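Local coordinates for type-iv like pilin ttha1222 (Thermus thermophilus, PDB 5G2F), which is of unknown function but, as a type IV-like competence pilin, probably takes part in DNA uptake during natural transformation, at residues Y10-V14 against C36-F40; K45-T51 against I62-D67; L58-E63 against V74-S79. All coordinates share one frame; numbering follows the deposited sequence.

Interaction 1 of 3, residues Y10-V14 against C36-F40; sequences YVRNV and CLSGF
The phenol of Tyr-10 reaches across from the helix to the loop and donates a hydrogen bond to the backbone carbonyl of Cys-36, with Tyr-10 OH 2.6 Å from Cys-36 O. The hydroxyl lies 29° out of the carbonyl plane, and the oxygen it meets sits at the edge of the ring. A water 2.8 Å from Tyr-10 OH donates to that hydroxyl and accepts from Phe-40 N, so the hydroxyl both donates and accepts a hydrogen bond and ties down two points of the loop. Tyrosine suits the place because it is long enough to bridge the gap and polar only at its end. Its ring gets there with CG anti to the backbone N (chi1 -178°), which sets it beside the carbonyl carbon and carries its hydroxyl toward the loop.

Helix 3-19 and the loop holding 36-40 belong to the pilin globular domain, in which a helix packs against an antiparallel sheet; as in other pilins, helix 3-19 probably continues the long N-terminal helix that this fragment lacks. The loop is joined to that sheet by the disulfide from Cys-36 to Cys-50, and Tyr-10 itself packs on Val-47 and Cys-50 of strand 47-54.

The apolar contacts centre on Val-14. Its CG1 stands over one face of the Phe-40 ring, 3.9 Å from the centroid and 14° off the normal, a CH-pi contact; the same methyl lies 3.9 Å from Cys-36 CB. Branching at CB lets valine set its other methyl, CG2, between Phe-40 CB, 3.8 Å away, and one face of the Tyr-10 ring, towards the rim. Beyond the pair, Phe-40 packs on Ile-52 and on Ser-9 of the second subunit.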
ATOM      1  N   TYR A  10      -6.964 -15.809  -1.890  1.00 37.60           N
ATOM      2  CA  TYR A  10      -6.117 -14.608  -1.836  1.00 35.63           C
ATOM      3  C   TYR A  10      -6.468 -13.706  -0.670  1.00 34.38           C
ATOM      4  O   TYR A  10      -5.601 -13.273   0.084  1.00 32.18           O
ATOM      5  CB  TYR A  10      -6.222 -13.822  -3.144  1.00 37.82           C
ATOM      6  CG  TYR A  10      -5.352 -12.624  -3.185  1.00 35.69           C
ATOM      7  CD1 TYR A  10      -3.961 -12.763  -3.256  1.00 37.06           C
ATOM      8  CD2 TYR A  10      -5.880 -11.352  -3.115  1.00 34.40           C
ATOM      9  CE1 TYR A  10      -3.137 -11.661  -3.270  1.00 36.22           C
ATOM     10  CE2 TYR A  10      -5.060 -10.238  -3.131  1.00 35.66           C
ATOM     11  CZ  TYR A  10      -3.684 -10.394  -3.240  1.00 37.11           C
ATOM     12  OH  TYR A  10      -2.852  -9.275  -3.221  1.00 36.70           O
ATOM     13  N   VAL A  11      -7.776 -13.474  -0.476  1.00 35.05           N
ATOM     14  CA  VAL A  11      -8.242 -12.638   0.629  1.00 32.80           C
ATOM     15  C   VAL A  11      -7.803 -13.224   1.962  1.00 31.72           C
ATOM     16  O   VAL A  11      -7.366 -12.483   2.821  1.00 30.17           O
ATOM     17  CB  VAL A  11      -9.778 -12.426   0.552  1.00 32.25           C
ATOM     18  CG1 VAL A  11     -10.301 -11.792   1.823  1.00 33.78           C
ATOM     19  CG2 VAL A  11     -10.093 -11.542  -0.656  1.00 33.18           C
ATOM     20  N   ARG A  12      -7.916 -14.546   2.126  1.00 33.40           N
ATOM     21  CA  ARG A  12      -7.493 -15.174   3.362  1.00 33.52           C
ATOM     22  C   ARG A  12      -6.002 -14.998   3.579  1.00 34.68           C
ATOM     23  O   ARG A  12      -5.561 -14.773   4.708  1.00 31.28           O
ATOM     24  CB  ARG A  12      -7.866 -16.656   3.417  1.00 37.78           C
ATOM     25  CG  ARG A  12      -9.369 -16.859   3.581  1.00 39.39           C
ATOM     26  CD  ARG A  12      -9.709 -18.298   3.962  1.00 43.46           C
ATOM     27  NE  ARG A  12     -11.155 -18.497   4.191  1.00 48.24           N
ATOM     28  CZ  ARG A  12     -11.817 -18.082   5.277  1.00 48.88           C
ATOM     29  NH1 ARG A  12     -11.187 -17.457   6.279  1.00 45.75           N
ATOM     30  NH2 ARG A  12     -13.121 -18.334   5.381  1.00 50.98           N
ATOM     31  N   ASN A  13      -5.228 -15.078   2.495  1.00 33.27           N
ATOM     32  CA  ASN A  13      -3.775 -14.815   2.599  1.00 33.89           C
ATOM     33  C   ASN A  13      -3.430 -13.366   2.956  1.00 32.04           C
ATOM     34  O   ASN A  13      -2.489 -13.143   3.739  1.00 29.73           O
ATOM     35  CB  ASN A  13      -3.034 -15.298   1.332  1.00 38.18           C
ATOM     36  CG  ASN A  13      -2.787 -16.792   1.355  1.00 44.07           C
ATOM     37  OD1 ASN A  13      -2.556 -17.377   2.414  1.00 55.74           O
ATOM     38  ND2 ASN A  13      -2.800 -17.420   0.179  1.00 53.74           N
ATOM     39  N   VAL A  14      -4.227 -12.399   2.469  1.00 30.97           N
ATOM     40  CA  VAL A  14      -4.086 -11.001   2.875  1.00 29.80           C
ATOM     41  C   VAL A  14      -4.318 -10.871   4.384  1.00 28.57           C
ATOM     42  O   VAL A  14      -3.523 -10.283   5.107  1.00 28.97           O
ATOM     43  CB  VAL A  14      -5.037 -10.071   2.093  1.00 29.51           C
ATOM     44  CG1 VAL A  14      -5.006  -8.649   2.615  1.00 29.43           C
ATOM     45  CG2 VAL A  14      -4.669 -10.082   0.618  1.00 32.50           C
ATOM     46  N   CYS A  36      -4.671  -3.932  -1.276  1.00 37.49           N
ATOM     47  CA  CYS A  36      -4.106  -5.257  -1.325  1.00 37.77           C
ATOM     48  C   CYS A  36      -3.973  -5.747  -2.766  1.00 37.71           C
ATOM     49  O   CYS A  36      -4.014  -6.935  -3.017  1.00 38.48           O
ATOM     50  CB  CYS A  36      -4.900  -6.220  -0.433  1.00 38.20           C
ATOM     51  SG  CYS A  36      -6.690  -6.013  -0.367  1.00 36.66           S
ATOM     52  N   LEU A  37      -3.816  -4.826  -3.716  1.00 40.89           N
ATOM     53  CA  LEU A  37      -3.490  -5.258  -5.081  1.00 42.00           C
ATOM     54  C   LEU A  37      -2.029  -5.709  -5.178  1.00 44.48           C
ATOM     55  O   LEU A  37      -1.668  -6.504  -6.069  1.00 47.41           O
ATOM     56  CB  LEU A  37      -3.774  -4.178  -6.115  1.00 45.78           C
ATOM     57  CG  LEU A  37      -5.250  -3.906  -6.385  1.00 47.18           C
ATOM     58  CD1 LEU A  37      -5.385  -2.698  -7.294  1.00 51.60           C
ATOM     59  CD2 LEU A  37      -5.983  -5.125  -6.969  1.00 47.52           C
ATOM     60  N   SER A  38      -1.194  -5.212  -4.266  1.00 42.48           N
ATOM     61  CA  SER A  38       0.182  -5.677  -4.231  1.00 42.61           C
ATOM     62  C   SER A  38       0.680  -5.877  -2.838  1.00 42.08           C
ATOM     63  O   SER A  38       0.055  -5.418  -1.894  1.00 41.57           O
ATOM     64  CB  SER A  38       1.101  -4.685  -4.991  1.00 44.60           C
ATOM     65  OG  SER A  38       1.515  -3.675  -4.075  1.00 43.07           O
ATOM     66  N   GLY A  39       1.824  -6.566  -2.718  1.00 42.42           N
ATOM     67  CA  GLY A  39       2.466  -6.759  -1.427  1.00 41.82           C
ATOM     68  C   GLY A  39       1.893  -7.886  -0.596  1.00 39.57           C
ATOM     69  O   GLY A  39       2.213  -7.986   0.593  1.00 39.32           O
ATOM     70  N   PHE A  40       1.063  -8.729  -1.218  1.00 37.54           N
ATOM     71  CA  PHE A  40       0.507  -9.877  -0.538  1.00 37.00           C
ATOM     72  C   PHE A  40       0.637 -11.174  -1.296  1.00 39.76           C
ATOM     73  O   PHE A  40      -0.287 -12.013  -1.333  1.00 37.80           O
ATOM     74  CB  PHE A  40      -0.970  -9.626  -0.182  1.00 35.15           C
ATOM     75  CG  PHE A  40      -1.183  -8.513   0.793  1.00 33.30           C
ATOM     76  CD1 PHE A  40      -1.097  -8.745   2.168  1.00 32.33           C
ATOM     77  CD2 PHE A  40      -1.419  -7.232   0.365  1.00 34.21           C
ATOM     78  CE1 PHE A  40      -1.280  -7.733   3.071  1.00 29.81           C
ATOM     79  CE2 PHE A  40      -1.614  -6.216   1.270  1.00 33.62           C
ATOM     80  CZ  PHE A  40      -1.555  -6.470   2.638  1.00 31.70           C
TER
HETATM   81  O   HOH W   1      -0.160  -9.072  -3.932  1.00 39.47           O

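Interaction 2 of 3, residues K45-T51 against I62-D67; sequences KTVTACT and IEASLD
Thr-46 opens the pairing with two bonds to Asp-67: its carbonyl O accepts from Asp-67 N on a lone pair, and its OG1 donates to Asp-67 O over 2.7 Å. The hydroxyl is placed for this with OG1 anti to the backbone N (chi1 -173°). A valine here would probably leave Asp-67 O without its hydroxyl donor and let the end of the strand pair move more freely.

Val-47 faces the buried side, its CG2 3.8 Å from Leu-66 CD2; branched aliphatic side chains suit a surface turned toward helix 3-19, where Leu-66 meets Leu-4. At Thr-48 the register slips: Thr-48 and Ala-49 both face Ser-65, a classic beta bulge. Thr-48 N donates to Ser-65 O, while Thr-48 CG2 lies 3.7 Å from Asp-67 OD1, the two side chains crossing at about a right angle. Ala-49 O then accepts from Ser-65 N, with the donor 41° above the carbonyl plane, and the methyl of Ala-49 lies against Ser-65 OG (CB to OG 3.8 Å).

Cys-50 returns to the inner face, pairing with Ala-64. Its SG, bonded to Cys-36, touches Ile-62 CG2 at 4.1 Å, and Ala-64 CB, 4.2 Å from Cys-50 SG, is small enough to lie beside the disulfide. Thr-51 ends the run with a reciprocal pair of backbone bonds to Glu-63, the straighter being Glu-63 N to Thr-51 O at 169°. A water lies 3.0 Å from Thr-51 OG1 and donates to Glu-63 OE2, whereas OE1 forms a salt bridge with Lys-73.

The chemistry divides the hairpin of strands 47-54 and 60-66 by face: Val-47, Cys-50, Ala-64 and Leu-66 build the apolar face, turned toward helix 3-19, and Ala-49, Ser-65, Thr-51 and Glu-63 form a more polar one that can meet water.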
ATOM      1  N   LYS A  45      -5.470 -13.206 -11.219  1.00 53.66           N
ATOM      2  CA  LYS A  45      -5.886 -12.100 -12.084  1.00 54.49           C
ATOM      3  C   LYS A  45      -7.379 -11.824 -11.937  1.00 53.11           C
ATOM      4  O   LYS A  45      -7.828 -10.723 -12.215  1.00 51.16           O
ATOM      5  CB  LYS A  45      -5.462 -12.327 -13.547  1.00 61.05           C
ATOM      6  CG  LYS A  45      -6.057 -13.550 -14.196  1.00 65.48           C
ATOM      7  CD  LYS A  45      -5.591 -13.697 -15.653  1.00 69.83           C
ATOM      8  CE  LYS A  45      -5.815 -15.116 -16.150  1.00 74.19           C
ATOM      9  NZ  LYS A  45      -7.208 -15.562 -15.861  1.00 75.72           N
ATOM     10  N   THR A  46      -8.141 -12.786 -11.423  1.00 52.67           N
ATOM     11  CA  THR A  46      -9.550 -12.535 -11.096  1.00 53.52           C
ATOM     12  C   THR A  46      -9.737 -11.362 -10.114  1.00 51.70           C
ATOM     13  O   THR A  46     -10.763 -10.673 -10.151  1.00 52.04           O
ATOM     14  CB  THR A  46     -10.291 -13.807 -10.577  1.00 54.61           C
ATOM     15  OG1 THR A  46     -11.693 -13.531 -10.436  1.00 56.65           O
ATOM     16  CG2 THR A  46      -9.766 -14.280  -9.226  1.00 52.41           C
ATOM     17  N   VAL A  47      -8.764 -11.136  -9.236  1.00 49.30           N
ATOM     18  CA  VAL A  47      -8.866 -10.036  -8.283  1.00 45.95           C
ATOM     19  C   VAL A  47      -8.494  -8.721  -8.961  1.00 47.59           C
ATOM     20  O   VAL A  47      -7.326  -8.466  -9.249  1.00 48.38           O
ATOM     21  CB  VAL A  47      -7.984 -10.244  -7.055  1.00 44.86           C
ATOM     22  CG1 VAL A  47      -8.177  -9.099  -6.076  1.00 41.74           C
ATOM     23  CG2 VAL A  47      -8.318 -11.578  -6.383  1.00 43.69           C
ATOM     24  N   THR A  48      -9.498  -7.886  -9.228  1.00 46.17           N
ATOM     25  CA  THR A  48      -9.276  -6.643  -9.939  1.00 47.37           C
ATOM     26  C   THR A  48      -9.254  -5.429  -9.050  1.00 46.19           C
ATOM     27  O   THR A  48      -8.754  -4.384  -9.451  1.00 45.90           O
ATOM     28  CB  THR A  48     -10.349  -6.433 -11.036  1.00 51.32           C
ATOM     29  OG1 THR A  48     -11.655  -6.400 -10.453  1.00 51.39           O
ATOM     30  CG2 THR A  48     -10.296  -7.551 -12.042  1.00 52.81           C
ATOM     31  N   ALA A  49      -9.781  -5.552  -7.827  1.00 41.60           N
ATOM     32  CA  ALA A  49      -9.737  -4.466  -6.866  1.00 40.28           C
ATOM     33  C   ALA A  49      -9.631  -5.118  -5.472  1.00 38.50           C
ATOM     34  O   ALA A  49     -10.121  -6.233  -5.279  1.00 38.63           O
ATOM     35  CB  ALA A  49     -10.974  -3.592  -6.945  1.00 42.07           C
ATOM     36  N   CYS A  50      -8.904  -4.471  -4.576  1.00 37.50           N
ATOM     37  CA  CYS A  50      -8.675  -5.000  -3.247  1.00 37.22           C
ATOM     38  C   CYS A  50      -8.336  -3.876  -2.282  1.00 37.98           C
ATOM     39  O   CYS A  50      -7.303  -3.225  -2.419  1.00 36.81           O
ATOM     40  CB  CYS A  50      -7.574  -6.059  -3.280  1.00 38.25           C
ATOM     41  SG  CYS A  50      -7.482  -7.184  -1.847  1.00 39.37           S
ATOM     42  N   THR A  51      -9.192  -3.648  -1.295  1.00 34.40           N
ATOM     43  CA  THR A  51      -8.994  -2.550  -0.358  1.00 34.72           C
ATOM     44  C   THR A  51      -9.096  -3.070   1.068  1.00 33.16           C
ATOM     45  O   THR A  51      -9.864  -4.017   1.338  1.00 33.15           O
ATOM     46  CB  THR A  51     -10.051  -1.423  -0.515  1.00 37.55           C
ATOM     47  OG1 THR A  51     -11.333  -1.958  -0.256  1.00 42.48           O
ATOM     48  CG2 THR A  51     -10.067  -0.877  -1.890  1.00 40.24           C
ATOM     49  N   ILE A  62     -11.469  -6.496   4.547  1.00 26.19           N
ATOM     50  CA  ILE A  62     -10.903  -6.581   3.204  1.00 29.02           C
ATOM     51  C   ILE A  62     -12.039  -6.735   2.214  1.00 29.88           C
ATOM     52  O   ILE A  62     -12.890  -7.620   2.385  1.00 29.52           O
ATOM     53  CB  ILE A  62      -9.973  -7.818   3.061  1.00 28.83           C
ATOM     54  CG1 ILE A  62      -8.853  -7.764   4.108  1.00 28.35           C
ATOM     55  CG2 ILE A  62      -9.422  -7.913   1.660  1.00 31.27           C
ATOM     56  CD1 ILE A  62      -8.187  -9.104   4.358  1.00 29.32           C
ATOM     57  N   GLU A  63     -12.031  -5.929   1.167  1.00 30.03           N
ATOM     58  CA  GLU A  63     -13.012  -6.027   0.085  1.00 33.05           C
ATOM     59  C   GLU A  63     -12.303  -6.267  -1.202  1.00 35.70           C
ATOM     60  O   GLU A  63     -11.383  -5.503  -1.544  1.00 35.77           O
ATOM     61  CB  GLU A  63     -13.764  -4.719  -0.072  1.00 35.51           C
ATOM     62  CG  GLU A  63     -14.702  -4.373   1.056  1.00 36.34           C
ATOM     63  CD  GLU A  63     -15.210  -2.958   0.890  1.00 40.51           C
ATOM     64  OE1 GLU A  63     -16.218  -2.764   0.157  1.00 42.52           O
ATOM     65  OE2 GLU A  63     -14.563  -2.028   1.440  1.00 41.68           O
ATOM     66  N   ALA A  64     -12.651  -7.342  -1.869  1.00 35.02           N
ATOM     67  CA  ALA A  64     -12.037  -7.643  -3.147  1.00 38.02           C
ATOM     68  C   ALA A  64     -13.109  -7.826  -4.213  1.00 38.68           C
ATOM     69  O   ALA A  64     -14.127  -8.462  -3.957  1.00 40.34           O
ATOM     70  CB  ALA A  64     -11.178  -8.879  -3.024  1.00 37.68           C
ATOM     71  N   SER A  65     -12.876  -7.245  -5.390  1.00 41.01           N
ATOM     72  CA  SER A  65     -13.743  -7.424  -6.529  1.00 42.44           C
ATOM     73  C   SER A  65     -13.138  -8.442  -7.414  1.00 44.43           C
ATOM     74  O   SER A  65     -11.916  -8.396  -7.655  1.00 42.44           O
ATOM     75  CB  SER A  65     -13.909  -6.138  -7.318  1.00 45.04           C
ATOM     76  OG  SER A  65     -14.374  -5.121  -6.474  1.00 43.95           O
ATOM     77  N   LEU A  66     -13.987  -9.352  -7.902  1.00 45.73           N
ATOM     78  CA  LEU A  66     -13.551 -10.433  -8.745  1.00 49.99           C
ATOM     79  C   LEU A  66     -14.212 -10.321 -10.109  1.00 55.43           C
ATOM     80  O   LEU A  66     -15.397  -9.984 -10.235  1.00 57.58           O
ATOM     81  CB  LEU A  66     -13.934 -11.784  -8.142  1.00 49.41           C
ATOM     82  CG  LEU A  66     -13.598 -12.015  -6.674  1.00 48.68           C
ATOM     83  CD1 LEU A  66     -14.017 -13.410  -6.241  1.00 49.43           C
ATOM     84  CD2 LEU A  66     -12.105 -11.795  -6.444  1.00 46.68           C
ATOM     85  N   ASP A  67     -13.471 -10.603 -11.154  1.00 61.46           N
ATOM     86  CA  ASP A  67     -14.199 -10.803 -12.415  1.00 65.34           C
ATOM     87  C   ASP A  67     -14.149 -12.245 -12.911  1.00 65.72           C
ATOM     88  O   ASP A  67     -13.199 -12.983 -12.661  1.00 62.29           O
ATOM     89  CB  ASP A  67     -13.816  -9.809 -13.516  1.00 72.12           C
ATOM     90  CG  ASP A  67     -12.440 -10.004 -14.013  1.00 76.70           C
ATOM     91  OD1 ASP A  67     -11.668 -10.719 -13.346  1.00 77.28           O
ATOM     92  OD2 ASP A  67     -12.145  -9.456 -15.097  1.00 84.76           O
TER
HETATM   93  O   HOH W   2     -12.151  -2.587   2.518  1.00 38.28           O

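Interaction 3 of 3, residues L58-E63 against V74-S79; sequences LDYVIE and VVYKSS
Ser-78 CB sits squarely over the centre of the Tyr-60 ring, 3.5 Å from the centroid, a CH-pi contact for which a small side chain such as serine is well suited. The same serine accepts from the backbone of Tyr-60: Tyr-60 N to Ser-78 OG is 2.9 Å, nearly straight at 170°. In return Ser-78 N donates to Tyr-60 O, so Ser-78 pairs with both the N-H and the carbonyl of Tyr-60. Holding OG between its backbone N and carbonyl carbon (chi1 69°) turns the hydroxyl back toward Tyr-60.

Next along the pair, Tyr-60 CE1 comes to the edge of the Tyr-76 ring, 3.9 Å from Tyr-76 CE2, and Ile-62 CD1 meets Tyr-76 CD2. Ile-62 and Tyr-76 are joined by two mutual backbone bonds, the antiparallel hydrogen-bonded pair of the hairpin formed by strands 60-66 and 73-77. The other face carries Val-61 and Val-75, whose CG1 methyls approach to 3.6 Å, with the aliphatic part of Lys-77 alongside Val-61; beta-branched residues suit such extended chains.

Farther out, one water donates to Asp-59 OD1 at 2.6 Å and also bonds Ser-78 OG, while Asp-59 OD2 is hydrogen-bonded to Asn-56; a second water joins Tyr-60 O to Ser-79 N. Helix 3-19 backs the aromatic side: Tyr-60 and Tyr-76 both pack on Ala-15, and Glu-19 holds the Tyr-60 hydroxyl.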
ATOM      1  N   LEU A  58      -7.543  -2.453  15.842  1.00 25.69           N
ATOM      2  CA  LEU A  58      -7.519  -3.900  15.824  1.00 24.45           C
ATOM      3  C   LEU A  58      -8.224  -4.527  14.608  1.00 25.33           C
ATOM      4  O   LEU A  58      -7.780  -5.556  14.146  1.00 28.49           O
ATOM      5  CB  LEU A  58      -8.198  -4.487  17.058  1.00 25.90           C
ATOM      6  CG  LEU A  58      -7.583  -4.239  18.440  1.00 26.48           C
ATOM      7  CD1 LEU A  58      -8.472  -4.910  19.490  1.00 27.62           C
ATOM      8  CD2 LEU A  58      -6.177  -4.758  18.474  1.00 26.51           C
ATOM      9  N   ASP A  59      -9.306  -3.933  14.145  1.00 24.94           N
ATOM     10  CA  ASP A  59     -10.252  -4.609  13.260  1.00 25.69           C
ATOM     11  C   ASP A  59     -10.170  -4.034  11.849  1.00 26.25           C
ATOM     12  O   ASP A  59     -10.153  -2.848  11.657  1.00 27.42           O
ATOM     13  CB  ASP A  59     -11.734  -4.460  13.743  1.00 25.25           C
ATOM     14  CG  ASP A  59     -11.986  -4.985  15.141  1.00 27.69           C
ATOM     15  OD1 ASP A  59     -11.343  -5.993  15.571  1.00 25.59           O
ATOM     16  OD2 ASP A  59     -12.873  -4.366  15.783  1.00 26.47           O
ATOM     17  N   TYR A  60     -10.182  -4.923  10.869  1.00 26.30           N
ATOM     18  CA  TYR A  60     -10.154  -4.516   9.476  1.00 26.18           C
ATOM     19  C   TYR A  60     -11.183  -5.288   8.666  1.00 26.69           C
ATOM     20  O   TYR A  60     -11.662  -6.365   9.079  1.00 22.53           O
ATOM     21  CB  TYR A  60      -8.744  -4.725   8.844  1.00 24.13           C
ATOM     22  CG  TYR A  60      -8.199  -6.103   8.955  1.00 23.66           C
ATOM     23  CD1 TYR A  60      -8.505  -7.087   8.014  1.00 25.23           C
ATOM     24  CD2 TYR A  60      -7.435  -6.481  10.035  1.00 25.29           C
ATOM     25  CE1 TYR A  60      -8.026  -8.374   8.142  1.00 24.01           C
ATOM     26  CE2 TYR A  60      -6.930  -7.765  10.147  1.00 23.54           C
ATOM     27  CZ  TYR A  60      -7.217  -8.699   9.203  1.00 23.33           C
ATOM     28  OH  TYR A  60      -6.806 -10.010   9.358  1.00 24.69           O
ATOM     29  N   VAL A  61     -11.451  -4.747   7.468  1.00 25.83           N
ATOM     30  CA  VAL A  61     -12.296  -5.368   6.504  1.00 25.79           C
ATOM     31  C   VAL A  61     -11.571  -5.338   5.176  1.00 27.63           C
ATOM     32  O   VAL A  61     -11.095  -4.267   4.754  1.00 28.51           O
ATOM     33  CB  VAL A  61     -13.634  -4.610   6.346  1.00 25.50           C
ATOM     34  CG1 VAL A  61     -14.558  -5.355   5.397  1.00 27.32           C
ATOM     35  CG2 VAL A  61     -14.326  -4.481   7.690  1.00 26.18           C
ATOM     36  N   ILE A  62     -11.469  -6.496   4.547  1.00 26.19           N
ATOM     37  CA  ILE A  62     -10.903  -6.581   3.204  1.00 29.02           C
ATOM     38  C   ILE A  62     -12.039  -6.735   2.214  1.00 29.88           C
ATOM     39  O   ILE A  62     -12.890  -7.620   2.385  1.00 29.52           O
ATOM     40  CB  ILE A  62      -9.973  -7.818   3.061  1.00 28.83           C
ATOM     41  CG1 ILE A  62      -8.853  -7.764   4.108  1.00 28.35           C
ATOM     42  CG2 ILE A  62      -9.422  -7.913   1.660  1.00 31.27           C
ATOM     43  CD1 ILE A  62      -8.187  -9.104   4.358  1.00 29.32           C
ATOM     44  N   GLU A  63     -12.031  -5.929   1.167  1.00 30.03           N
ATOM     45  CA  GLU A  63     -13.012  -6.027   0.085  1.00 33.05           C
ATOM     46  C   GLU A  63     -12.303  -6.267  -1.202  1.00 35.70           C
ATOM     47  O   GLU A  63     -11.383  -5.503  -1.544  1.00 35.77           O
ATOM     48  CB  GLU A  63     -13.764  -4.719  -0.072  1.00 35.51           C
ATOM     49  CG  GLU A  63     -14.702  -4.373   1.056  1.00 36.34           C
ATOM     50  CD  GLU A  63     -15.210  -2.958   0.890  1.00 40.51           C
ATOM     51  OE1 GLU A  63     -16.218  -2.764   0.157  1.00 42.52           O
ATOM     52  OE2 GLU A  63     -14.563  -2.028   1.440  1.00 41.68           O
ATOM     53  N   VAL A  74     -15.993 -10.242  -2.703  1.00 43.30           N
ATOM     54  CA  VAL A  74     -15.843 -10.970  -1.466  1.00 41.87           C
ATOM     55  C   VAL A  74     -15.382 -10.032  -0.365  1.00 39.02           C
ATOM     56  O   VAL A  74     -14.601  -9.099  -0.604  1.00 38.57           O
ATOM     57  CB  VAL A  74     -14.930 -12.181  -1.539  1.00 44.73           C
ATOM     58  CG1 VAL A  74     -15.569 -13.222  -2.449  1.00 48.51           C
ATOM     59  CG2 VAL A  74     -13.557 -11.805  -2.021  1.00 45.63           C
ATOM     60  N   VAL A  75     -15.878 -10.291   0.849  1.00 35.59           N
ATOM     61  CA  VAL A  75     -15.588  -9.444   1.988  1.00 34.06           C
ATOM     62  C   VAL A  75     -15.154 -10.304   3.184  1.00 32.27           C
ATOM     63  O   VAL A  75     -15.849 -11.249   3.556  1.00 31.29           O
ATOM     64  CB  VAL A  75     -16.843  -8.635   2.356  1.00 35.75           C
ATOM     65  CG1 VAL A  75     -16.592  -7.726   3.544  1.00 35.01           C
ATOM     66  CG2 VAL A  75     -17.322  -7.837   1.177  1.00 37.82           C
ATOM     67  N   TYR A  76     -13.984  -9.993   3.754  1.00 29.09           N
ATOM     68  CA  TYR A  76     -13.480 -10.611   4.978  1.00 27.49           C
ATOM     69  C   TYR A  76     -13.521  -9.597   6.087  1.00 25.85           C
ATOM     70  O   TYR A  76     -13.043  -8.478   5.912  1.00 26.18           O
ATOM     71  CB  TYR A  76     -12.047 -11.125   4.820  1.00 28.37           C
ATOM     72  CG  TYR A  76     -11.512 -11.753   6.058  1.00 28.04           C
ATOM     73  CD1 TYR A  76     -11.837 -13.048   6.423  1.00 31.05           C
ATOM     74  CD2 TYR A  76     -10.757 -11.023   6.936  1.00 27.40           C
ATOM     75  CE1 TYR A  76     -11.401 -13.595   7.619  1.00 31.15           C
ATOM     76  CE2 TYR A  76     -10.248 -11.579   8.085  1.00 28.64           C
ATOM     77  CZ  TYR A  76     -10.567 -12.866   8.430  1.00 29.89           C
ATOM     78  OH  TYR A  76     -10.119 -13.362   9.620  1.00 30.62           O
ATOM     79  N   LYS A  77     -14.068  -9.977   7.237  1.00 25.43           N
ATOM     80  CA  LYS A  77     -14.105  -9.115   8.434  1.00 23.65           C
ATOM     81  C   LYS A  77     -13.288  -9.786   9.524  1.00 25.23           C
ATOM     82  O   LYS A  77     -13.639 -10.906   9.989  1.00 23.93           O
ATOM     83  CB  LYS A  77     -15.582  -8.916   8.906  1.00 24.80           C
ATOM     84  CG  LYS A  77     -16.381  -8.084   7.893  1.00 25.71           C
ATOM     85  CD  LYS A  77     -17.872  -7.972   8.222  1.00 25.73           C
ATOM     86  CE  LYS A  77     -18.573  -7.292   7.066  1.00 27.24           C
ATOM     87  NZ  LYS A  77     -20.047  -7.186   7.258  1.00 28.73           N
ATOM     88  N   SER A  78     -12.231  -9.129   9.969  1.00 23.81           N
ATOM     89  CA  SER A  78     -11.393  -9.721  11.005  1.00 24.50           C
ATOM     90  C   SER A  78     -12.104  -9.853  12.345  1.00 26.34           C
ATOM     91  O   SER A  78     -11.783 -10.781  13.114  1.00 26.59           O
ATOM     92  CB  SER A  78     -10.092  -8.939  11.223  1.00 24.73           C
ATOM     93  OG  SER A  78     -10.350  -7.662  11.820  1.00 23.50           O
ATOM     94  N   SER A  79     -13.094  -8.993  12.602  1.00 25.73           N
ATOM     95  CA  SER A  79     -13.734  -8.999  13.899  1.00 27.16           C
ATOM     96  C   SER A  79     -14.510 -10.292  14.147  1.00 27.08           C
ATOM     97  O   SER A  79     -14.521 -10.768  15.289  1.00 25.97           O
ATOM     98  CB  SER A  79     -14.686  -7.811  14.125  1.00 30.23           C
ATOM     99  OG  SER A  79     -15.675  -7.721  13.086  1.00 36.52           O
TER
HETATM  100  O   HOH W   3     -10.136  -8.021  14.458  1.00 28.39           O
HETATM  101  O   HOH W   4     -13.542  -6.416  11.285  1.00 24.43           O

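Interactions 2 and 3 are neighbouring hairpins of one antiparallel sheet, sharing strand 60-66 and with it Ile-62 and Glu-63; their centres lie about 13 Å apart. Interaction 1 comes first along the chain and closes before either opens, its centre about 9 Å from that of interaction 2 and about 12 Å from that of interaction 3. The disulfide between Cys-36 and Cys-50 joins interactions 1 and 2 covalently, and helix 3-19 packs on both hairpins, with Val-14 on Ile-62 and Val-11 on Ala-64, Val-74 and Tyr-76. Helix, loop and sheet thus close round one hydrophobic core, the compact globular domain of a pilin.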